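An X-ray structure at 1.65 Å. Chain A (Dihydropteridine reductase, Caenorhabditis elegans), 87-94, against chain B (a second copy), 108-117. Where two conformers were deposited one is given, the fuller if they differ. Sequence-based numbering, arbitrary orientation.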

ATOM      1  N   SER A  87      14.758   0.465   7.561  1.00 13.99           N
ATOM      2  CA  SER A  87      13.949  -0.374   8.437  1.00 12.39           C
ATOM      3  C   SER A  87      13.152   0.580   9.320  1.00 12.56           C
ATOM      4  O   SER A  87      13.288   1.796   9.197  1.00 13.07           O
ATOM      5  CB  SER A  87      14.836  -1.264   9.312  1.00 12.84           C
ATOM      6  OG  SER A  87      15.526  -0.493  10.284  1.00 14.10           O
ATOM      7  N   ALA A  88      12.330   0.040  10.215  1.00 11.51           N
ATOM      8  CA  ALA A  88      11.531   0.883  11.100  1.00 13.98           C
ATOM      9  C   ALA A  88      12.386   1.705  12.065  1.00 15.17           C
ATOM     10  O   ALA A  88      11.947   2.745  12.561  1.00 16.67           O
ATOM     11  CB  ALA A  88      10.533   0.028  11.881  1.00 13.47           C
ATOM     12  N   SER A  89      13.604   1.250  12.333  1.00 15.44           N
ATOM     13  CA  SER A  89      14.476   1.981  13.246  1.00 14.83           C
ATOM     14  C   SER A  89      15.274   3.076  12.533  1.00 16.62           C
ATOM     15  O   SER A  89      15.978   3.859  13.171  1.00 14.86           O
ATOM     16  CB  SER A  89      15.416   1.013  13.971  1.00 16.34           C
ATOM     17  OG  SER A  89      16.168   0.240  13.056  1.00 15.46           O
ATOM     18  N   SER A  90      15.162   3.131  11.209  1.00 16.07           N
ATOM     19  CA  SER A  90      15.858   4.150  10.432  1.00 17.43           C
ATOM     20  C   SER A  90      15.275   5.520  10.739  1.00 17.42           C
ATOM     21  O   SER A  90      14.070   5.656  10.954  1.00 16.48           O
ATOM     22  CB  SER A  90      15.712   3.880   8.934  1.00 17.89           C
ATOM     23  OG  SER A  90      16.086   5.027   8.191  1.00 22.03           O
ATOM     24  N   LYS A  91      16.129   6.537  10.754  1.00 19.44           N
ATOM     25  CA  LYS A  91      15.676   7.892  11.036  1.00 19.61           C
ATOM     26  C   LYS A  91      14.660   8.343   9.989  1.00 18.67           C
ATOM     27  O   LYS A  91      13.706   9.055  10.306  1.00 17.10           O
ATOM     28  CB  LYS A  91      16.866   8.857  11.052  1.00 23.20           C
ATOM     29  CG  LYS A  91      16.486  10.297  11.364  1.00 26.70           C
ATOM     30  CD  LYS A  91      17.711  11.191  11.503  1.00 30.71           C
ATOM     31  CE  LYS A  91      18.505  11.275  10.208  1.00 32.38           C
ATOM     32  NZ  LYS A  91      19.692  12.163  10.360  1.00 35.46           N
ATOM     33  N   ASP A  92      14.862   7.912   8.747  1.00 17.58           N
ATOM     34  CA  ASP A  92      13.969   8.287   7.657  1.00 16.31           C
ATOM     35  C   ASP A  92      12.983   7.193   7.244  1.00 16.03           C
ATOM     36  O   ASP A  92      12.591   7.122   6.081  1.00 14.46           O
ATOM     37  CB  ASP A  92      14.782   8.716   6.431  1.00 17.65           C
ATOM     38  CG  ASP A  92      15.710   9.877   6.723  1.00 18.31           C
ATOM     39  OD1 ASP A  92      15.256  10.870   7.327  1.00 18.97           O
ATOM     40  OD2 ASP A  92      16.894   9.799   6.336  1.00 24.28           O
ATOM     41  N   PHE A  93      12.586   6.346   8.190  1.00 14.58           N
ATOM     42  CA  PHE A  93      11.634   5.275   7.896  1.00 12.25           C
ATOM     43  C   PHE A  93      10.361   5.852   7.275  1.00 11.75           C
ATOM     44  O   PHE A  93       9.939   5.425   6.196  1.00 13.52           O
ATOM     45  CB  PHE A  93      11.298   4.494   9.183  1.00 10.68           C
ATOM     46  CG  PHE A  93      10.032   3.666   9.097  1.00 11.94           C
ATOM     47  CD1 PHE A  93       9.839   2.751   8.064  1.00 11.99           C
ATOM     48  CD2 PHE A  93       9.039   3.800  10.063  1.00 11.51           C
ATOM     49  CE1 PHE A  93       8.675   1.984   7.995  1.00 12.30           C
ATOM     50  CE2 PHE A  93       7.868   3.037  10.005  1.00 12.97           C
ATOM     51  CZ  PHE A  93       7.688   2.126   8.967  1.00 12.23           C
ATOM     52  N   VAL A  94       9.762   6.829   7.949  1.00 10.95           N
ATOM     53  CA  VAL A  94       8.532   7.445   7.456  1.00 11.41           C
ATOM     54  C   VAL A  94       8.763   8.349   6.249  1.00 11.19           C
ATOM     55  O   VAL A  94       8.009   8.298   5.271  1.00 11.71           O
ATOM     56  CB  VAL A  94       7.826   8.252   8.573  1.00 10.77           C
ATOM     57  CG1 VAL A  94       6.643   9.012   8.000  1.00 10.76           C
ATOM     58  CG2 VAL A  94       7.347   7.302   9.666  1.00 13.23           C
TER
ATOM     59  N   SER B 108      -0.606   3.251  10.891  1.00  8.28           N
ATOM     60  CA  SER B 108       0.059   1.986  11.186  1.00  7.33           C
ATOM     61  C   SER B 108       1.573   2.146  11.252  1.00  7.49           C
ATOM     62  O   SER B 108       2.234   1.540  12.098  1.00  7.68           O
ATOM     63  CB  SER B 108      -0.288   0.933  10.129  1.00  7.28           C
ATOM     64  OG  SER B 108      -1.662   0.589  10.179  1.00  7.94           O
ATOM     65  N   ALA B 109       2.118   2.959  10.352  1.00  7.36           N
ATOM     66  CA  ALA B 109       3.561   3.183  10.309  1.00  6.72           C
ATOM     67  C   ALA B 109       4.041   3.963  11.527  1.00  7.73           C
ATOM     68  O   ALA B 109       5.106   3.673  12.077  1.00  8.70           O
ATOM     69  CB  ALA B 109       3.941   3.924   9.029  1.00  7.15           C
ATOM     70  N   ILE B 110       3.268   4.960  11.946  1.00  8.86           N
ATOM     71  CA  ILE B 110       3.657   5.757  13.105  1.00  8.04           C
ATOM     72  C   ILE B 110       3.546   4.912  14.381  1.00  9.60           C
ATOM     73  O   ILE B 110       4.348   5.063  15.312  1.00  8.57           O
ATOM     74  CB  ILE B 110       2.788   7.036  13.215  1.00  8.79           C
ATOM     75  CG1 ILE B 110       3.152   7.999  12.079  1.00  9.13           C
ATOM     76  CG2 ILE B 110       2.987   7.699  14.579  1.00  9.37           C
ATOM     77  CD1 ILE B 110       2.245   9.210  11.974  1.00  9.55           C
ATOM     78  N   ALA B 111       2.559   4.020  14.420  1.00  9.39           N
ATOM     79  CA  ALA B 111       2.387   3.139  15.572  1.00  9.46           C
ATOM     80  C   ALA B 111       3.611   2.225  15.639  1.00 10.03           C
ATOM     81  O   ALA B 111       4.127   1.932  16.720  1.00  9.75           O
ATOM     82  CB  ALA B 111       1.108   2.311  15.425  1.00  9.17           C
ATOM     83  N   ALA B 112       4.073   1.777  14.475  1.00  9.94           N
ATOM     84  CA  ALA B 112       5.247   0.910  14.409  1.00  8.12           C
ATOM     85  C   ALA B 112       6.473   1.683  14.894  1.00  9.60           C
ATOM     86  O   ALA B 112       7.324   1.139  15.609  1.00  9.72           O
ATOM     87  CB  ALA B 112       5.462   0.417  12.971  1.00  7.41           C
ATOM     88  N   LYS B 113       6.561   2.954  14.513  1.00  8.02           N
ATOM     89  CA  LYS B 113       7.687   3.793  14.922  1.00  8.84           C
ATOM     90  C   LYS B 113       7.646   3.963  16.434  1.00  9.75           C
ATOM     91  O   LYS B 113       8.682   3.967  17.098  1.00  9.67           O
ATOM     92  CB  LYS B 113       7.610   5.167  14.247  1.00  9.80           C
ATOM     93  CG  LYS B 113       8.868   6.015  14.411  1.00 11.47           C
ATOM     94  CD  LYS B 113      10.029   5.458  13.596  1.00 13.50           C
ATOM     95  CE  LYS B 113      11.322   6.202  13.898  1.00 14.74           C
ATOM     96  NZ  LYS B 113      12.418   5.782  12.984  1.00 17.14           N
ATOM     97  N   LEU B 114       6.444   4.106  16.982  1.00  7.44           N
ATOM     98  CA  LEU B 114       6.299   4.256  18.422  1.00  9.61           C
ATOM     99  C   LEU B 114       6.790   3.001  19.131  1.00 10.56           C
ATOM    100  O   LEU B 114       7.396   3.082  20.200  1.00 11.51           O
ATOM    101  CB  LEU B 114       4.836   4.527  18.779  1.00  8.76           C
ATOM    102  CG  LEU B 114       4.371   5.961  18.509  1.00  8.04           C
ATOM    103  CD1 LEU B 114       2.856   6.040  18.624  1.00  9.61           C
ATOM    104  CD2 LEU B 114       5.028   6.915  19.499  1.00 10.34           C
ATOM    105  N   ALA B 115       6.544   1.844  18.525  1.00 10.43           N
ATOM    106  CA  ALA B 115       6.961   0.578  19.114  1.00 10.02           C
ATOM    107  C   ALA B 115       8.477   0.403  19.088  1.00 11.23           C
ATOM    108  O   ALA B 115       9.067  -0.008  20.086  1.00 11.40           O
ATOM    109  CB  ALA B 115       6.281  -0.586  18.395  1.00 10.74           C
ATOM    110  N   THR B 116       9.115   0.711  17.964  1.00 10.94           N
ATOM    111  CA  THR B 116      10.570   0.563  17.893  1.00 12.20           C
ATOM    112  C   THR B 116      11.246   1.436  18.947  1.00 13.43           C
ATOM    113  O   THR B 116      12.282   1.071  19.507  1.00 14.07           O
ATOM    114  CB  THR B 116      11.137   0.953  16.498  1.00 13.03           C
ATOM    115  OG1 THR B 116      11.016   2.367  16.305  0.50 14.96           O
ATOM    116  CG2 THR B 116      10.388   0.228  15.393  0.50  9.80           C
ATOM    117  N   THR B 117      10.635   2.580  19.229  1.00 13.52           N
ATOM    118  CA  THR B 117      11.176   3.533  20.188  1.00 14.78           C
ATOM    119  C   THR B 117      10.804   3.327  21.661  1.00 14.06           C
ATOM    120  O   THR B 117      11.624   3.579  22.548  1.00 14.49           O
ATOM    121  CB  THR B 117      10.758   4.973  19.795  1.00 15.56           C
ATOM    122  OG1 THR B 117      11.212   5.259  18.466  1.00 18.93           O
ATOM    123  CG2 THR B 117      11.346   5.987  20.759  1.00 16.20           C
TER
HETATM  124  O   HOH W   1      14.926   6.515  14.142  1.00 28.73           O
HETATM  125  O   HOH W   2      11.103   7.430  10.855  1.00 13.41           O

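What backbone shapes meet here? Chain B contributes a continuous helical segment, whereas chain A folds through two type I turns, Ser A87 to Ser A90 and Ser A90 to Phe A93, before entering a helix. The first turn is closed by Ser A90 N bonding to Ser A87 O at 3.1 Å, the second by Phe A93 N bonding to Ser A90 O at 3.2 Å. Ala A88 O and Ser A90 O both lie within reach of Lys B113 NZ, though Ser A90 O already accepts from Phe A93 N, and the CA atoms of Ala A88 and Lys B113 come within 6.2 Å.

How does one lysine engage so much of this loop? Lys B113 leaves its helix sideways, and its long chain, extended except for chi2 near +71°, carries the ammonium group into the turns. Lys B113 NZ donates a hydrogen bond to Ala A88 O at 3.1 Å and lies 2.6 Å from Ser A90 O. Water 1 accepts from Lys B113 NZ (2.9 Å) and donates to Ser A89 O (3.0 Å), while water 2 accepts from Lys B113 NZ (3.0 Å) and from Val A94 N (3.3 Å). A buried charge is thus surrounded by polar oxygen atoms.

What packs around the lysine? Its aliphatic part runs past the edge of the Phe A93 ring, with Lys B113 CD 4.0 Å from Phe A93 CD2. Phe A93 CE2 lies 4.1 Å from Ala B109 CB and 3.5 Å from Ala B109 O, so the ring edge rests against both the methyl and the backbone.

Why do alanine and threonine suit the other end? Ala A88 points its methyl toward the helix, where Ala A88 CB meets Thr B116 CG2 at 3.5 Å. Thr B116 OG1 bonds to Lys B113 O at 2.9 Å, satisfying its hydroxyl within the helix while the methyl makes the apolar contact.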